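Local coordinates for protein binary enterotoxin of Clostridium perfringens component a (Clostridium perfringens, PDB 5WU0) that probably acts as the ADP-ribosyltransferase component of an iota-like binary enterotoxin, transferring ADP-ribose from NAD+, probably to actin, and also binds NADH, at the 1,4-dihydronicotinamide adenine dinucleotide site. Sequence-based numbering; all coordinates share one arbitrary frame.

The 1,4-dihydronicotinamide adenine dinucleotide site. Residues 250, 254, 258, 262, 299-300, 302, 304-305, 339, 342-344, 353, 356, 384. With NAI (1,4-dihydronicotinamide adenine dinucleotide), chain B.
NADH (NAI) lies in the nucleotide cleft of an ADP-ribosyltransferase of the R-S-E class, with Arg299 as signature arginine, Ser342 opening the STS motif (here Ser342, Thr343, Thr344) and Glu384 as catalytic glutamate, the second of the ExE motif. Arg299 leaves strand 295-301 with CG anti to the backbone N and runs extended to the diphosphate. End-on, Arg299 NH2 forms a salt bridge to NAI O2A of the adenosine-side phosphate at 2.7 Å, a bent bond, and NH1 bonds O2N of the other phosphate, both oxygens tilted out of the guanidinium plane. Side-on and near that plane, NE and NH2 hold Glu305 OE1 and OE2, the carboxylate itself being turned out of it, while NH1 also reaches a lone pair of Ser342 O, so rotation of the group is fixed. Glu305 OE2 accepts in addition from Gly302 N and, through its anti lone pair, from the adenosine ribose 2'-hydroxyl NAI O2B (2.8 Å); its CG lies over the adenine face, with Leu262 methyls on helix 240-263 touching N1A and C2A. Thr339 OG1 accepts a hydrogen bond from the adenine amino group NAI N6A at 3.1 Å.

Arg356, also extended, places NH2 in plane with NAI O1N at 2.9 Å, and its NH1 bonds Arg300 O. That carbonyl receives the nicotinamide amide N7N on an in-plane lone pair, and Arg300 N returns a bond to O7N, a backbone pairing that fixes the carboxamide. Asn258 ND2 meets O1A almost straight (176° at H), in its amide plane. Tyr254, with CG in the crowded position between N and the carbonyl carbon (chi1 62°), turns its ring face to NAI C5D, centred 3.4 Å above it.

At the nicotinamide ribose, Glu384 CG is anti to the backbone N (chi1 -176°), and Glu384 OE1 accepts the 2'-hydroxyl NAI O2D on the syn lone pair at 2.5 Å. Ser342 OG positions this carboxylate, donating a hydrogen bond to Glu384 OE2 from above its plane at 2.7 Å, while Ser342 CB covers the dihydronicotinamide face. Phe353 sets CE2 and CZ against C2N and O4D.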
# COMPACT_ATOMS: atom_id res chain seq x y z
N LEU A 250 16.93 7.35 -19.67
CA LEU A 250 16.45 8.35 -18.72
C LEU A 250 16.17 9.74 -19.29
O LEU A 250 15.23 10.41 -18.86
CB LEU A 250 17.47 8.47 -17.57
CG LEU A 250 17.46 7.24 -16.65
CD1 LEU A 250 18.47 7.36 -15.52
CD2 LEU A 250 16.06 7.08 -16.09
N TYR A 254 13.63 6.49 -23.51
CA TYR A 254 12.66 5.49 -23.05
C TYR A 254 11.51 5.31 -24.07
O TYR A 254 11.06 4.20 -24.31
CB TYR A 254 12.09 5.86 -21.66
CG TYR A 254 11.33 7.18 -21.66
CD1 TYR A 254 9.96 7.22 -21.92
CD2 TYR A 254 11.99 8.38 -21.44
CE1 TYR A 254 9.27 8.44 -21.95
CE2 TYR A 254 11.32 9.60 -21.46
CZ TYR A 254 9.96 9.63 -21.72
OH TYR A 254 9.32 10.86 -21.73
N ASN A 258 10.90 1.44 -25.09
CA ASN A 258 9.75 0.69 -24.59
C ASN A 258 8.69 0.44 -25.66
O ASN A 258 8.05 -0.61 -25.66
CB ASN A 258 9.13 1.39 -23.38
CG ASN A 258 10.01 1.31 -22.15
OD1 ASN A 258 10.81 0.38 -22.01
ND2 ASN A 258 9.87 2.29 -21.25
N LEU A 262 7.64 -3.24 -26.46
CA LEU A 262 6.21 -3.52 -26.42
C LEU A 262 5.68 -4.23 -27.66
O LEU A 262 4.93 -5.20 -27.54
CB LEU A 262 5.42 -2.23 -26.20
CG LEU A 262 3.90 -2.43 -26.17
CD1 LEU A 262 3.49 -3.25 -24.95
CD2 LEU A 262 3.17 -1.09 -26.20
N ARG A 299 4.33 4.06 -9.53
CA ARG A 299 4.35 4.46 -10.93
C ARG A 299 3.02 5.10 -11.35
O ARG A 299 1.95 4.52 -11.16
CB ARG A 299 4.67 3.27 -11.85
CG ARG A 299 4.50 3.60 -13.34
CD ARG A 299 4.94 2.47 -14.29
NE ARG A 299 4.54 2.78 -15.67
CZ ARG A 299 5.22 3.59 -16.49
NH1 ARG A 299 6.35 4.16 -16.10
NH2 ARG A 299 4.76 3.82 -17.72
N ARG A 300 3.10 6.30 -11.92
CA ARG A 300 1.96 6.90 -12.58
C ARG A 300 1.86 6.24 -13.95
O ARG A 300 2.70 6.45 -14.84
CB ARG A 300 2.13 8.43 -12.66
CG ARG A 300 2.36 9.09 -11.29
CD ARG A 300 1.20 8.74 -10.34
NE ARG A 300 1.46 9.01 -8.92
CZ ARG A 300 0.75 9.84 -8.16
NH1 ARG A 300 -0.29 10.51 -8.66
NH2 ARG A 300 1.07 10.00 -6.88
N GLY A 302 0.09 5.09 -17.57
CA GLY A 302 -0.79 5.57 -18.61
C GLY A 302 -1.86 4.53 -18.87
O GLY A 302 -1.67 3.36 -18.53
N ASN A 304 -2.86 3.02 -21.59
CA ASN A 304 -2.39 1.96 -22.49
C ASN A 304 -1.88 0.71 -21.77
O ASN A 304 -1.87 -0.39 -22.34
CB ASN A 304 -1.27 2.49 -23.39
CG ASN A 304 -1.76 3.50 -24.43
OD1 ASN A 304 -2.91 3.94 -24.41
ND2 ASN A 304 -0.87 3.88 -25.33
N GLU A 305 -1.43 0.87 -20.53
CA GLU A 305 -0.91 -0.25 -19.77
C GLU A 305 -2.03 -1.20 -19.30
O GLU A 305 -1.76 -2.29 -18.82
CB GLU A 305 -0.09 0.26 -18.59
CG GLU A 305 1.25 0.88 -19.02
CD GLU A 305 1.88 1.75 -17.94
OE1 GLU A 305 2.27 1.23 -16.88
OE2 GLU A 305 1.98 2.98 -18.17
N THR A 339 8.01 -4.32 -21.05
CA THR A 339 8.79 -3.09 -21.08
C THR A 339 9.69 -2.94 -19.86
O THR A 339 9.51 -3.66 -18.86
CB THR A 339 7.85 -1.86 -21.16
OG1 THR A 339 6.87 -1.95 -20.12
CG2 THR A 339 7.12 -1.83 -22.50
N SER A 342 9.82 2.16 -15.37
CA SER A 342 10.23 3.35 -14.62
C SER A 342 9.30 3.56 -13.42
O SER A 342 8.09 3.75 -13.58
CB SER A 342 10.23 4.60 -15.52
OG SER A 342 11.33 4.58 -16.42
N THR A 343 9.86 3.50 -12.22
CA THR A 343 9.09 3.69 -11.00
C THR A 343 9.78 4.72 -10.12
O THR A 343 10.97 5.01 -10.30
CB THR A 343 8.94 2.39 -10.17
OG1 THR A 343 10.14 2.17 -9.42
CG2 THR A 343 8.65 1.19 -11.06
N THR A 344 9.01 5.29 -9.20
CA THR A 344 9.54 6.22 -8.23
C THR A 344 9.24 5.71 -6.83
O THR A 344 8.15 5.19 -6.57
CB THR A 344 8.97 7.65 -8.45
OG1 THR A 344 9.37 8.50 -7.36
CG2 THR A 344 7.47 7.61 -8.53
N PHE A 353 3.26 13.99 -15.29
CA PHE A 353 2.24 12.94 -15.34
C PHE A 353 1.10 13.18 -14.33
O PHE A 353 0.50 12.22 -13.83
CB PHE A 353 2.88 11.57 -15.07
CG PHE A 353 4.21 11.36 -15.76
CD1 PHE A 353 4.29 11.24 -17.14
CD2 PHE A 353 5.38 11.25 -15.01
CE1 PHE A 353 5.53 11.03 -17.77
CE2 PHE A 353 6.61 11.04 -15.63
CZ PHE A 353 6.68 10.93 -17.02
N ARG A 356 -2.57 11.47 -14.95
CA ARG A 356 -2.72 10.04 -15.12
C ARG A 356 -3.55 9.48 -13.96
O ARG A 356 -3.32 9.82 -12.80
CB ARG A 356 -1.35 9.34 -15.22
CG ARG A 356 -0.57 9.66 -16.52
CD ARG A 356 0.67 8.77 -16.70
NE ARG A 356 1.48 9.20 -17.84
CZ ARG A 356 2.60 8.61 -18.26
NH1 ARG A 356 3.07 7.52 -17.64
NH2 ARG A 356 3.26 9.10 -19.31
N GLU A 384 14.21 7.56 -8.85
CA GLU A 384 13.75 6.47 -9.69
C GLU A 384 14.39 5.11 -9.36
O GLU A 384 15.61 5.00 -9.18
CB GLU A 384 14.00 6.79 -11.18
CG GLU A 384 13.43 5.69 -12.11
CD GLU A 384 13.40 6.05 -13.59
OE1 GLU A 384 13.68 7.21 -13.95
OE2 GLU A 384 13.08 5.15 -14.40
PA NAI B . 7.10 4.77 -20.50
O1A NAI B . 7.83 4.34 -21.75
O2A NAI B . 6.94 3.77 -19.37
O5B NAI B . 5.66 5.33 -20.94
C5B NAI B . 5.43 5.75 -22.29
C4B NAI B . 4.00 5.47 -22.72
O4B NAI B . 3.88 4.09 -23.09
C3B NAI B . 3.00 5.76 -21.60
O3B NAI B . 1.82 6.36 -22.17
C2B NAI B . 2.68 4.38 -21.04
O2B NAI B . 1.34 4.28 -20.54
C1B NAI B . 2.92 3.46 -22.23
N9A NAI B . 3.43 2.15 -21.75
C8A NAI B . 4.45 1.94 -20.89
N7A NAI B . 4.64 0.61 -20.68
C5A NAI B . 3.71 -0.05 -21.40
C6A NAI B . 3.32 -1.45 -21.63
N6A NAI B . 3.97 -2.46 -21.04
N1A NAI B . 2.27 -1.70 -22.45
C2A NAI B . 1.59 -0.71 -23.05
N3A NAI B . 1.89 0.59 -22.89
C4A NAI B . 2.91 0.98 -22.09
O3 NAI B . 7.77 6.09 -19.86
PN NAI B . 6.98 7.18 -18.95
O1N NAI B . 5.80 7.75 -19.72
O2N NAI B . 6.79 6.67 -17.54
O5D NAI B . 8.11 8.32 -18.84
C5D NAI B . 9.42 7.91 -18.49
C4D NAI B . 10.20 9.12 -18.06
O4D NAI B . 9.68 9.52 -16.79
C3D NAI B . 11.67 8.76 -17.86
O3D NAI B . 12.49 9.91 -18.09
C2D NAI B . 11.71 8.39 -16.39
O2D NAI B . 13.00 8.65 -15.85
C1D NAI B . 10.63 9.25 -15.76
N1N NAI B . 9.95 8.56 -14.65
C2N NAI B . 8.63 8.28 -14.73
C3N NAI B . 7.96 7.64 -13.69
C7N NAI B . 6.48 7.33 -13.77
O7N NAI B . 5.84 7.32 -12.72
N7N NAI B . 5.92 7.09 -14.96
C4N NAI B . 8.68 7.21 -12.44
C5N NAI B . 10.10 7.56 -12.48
C6N NAI B . 10.67 8.21 -13.57
O HOH W 1 6.05 0.11 -18.47
O HOH W 2 8.18 1.97 -17.71
O HOH W 3 -0.86 5.26 -21.87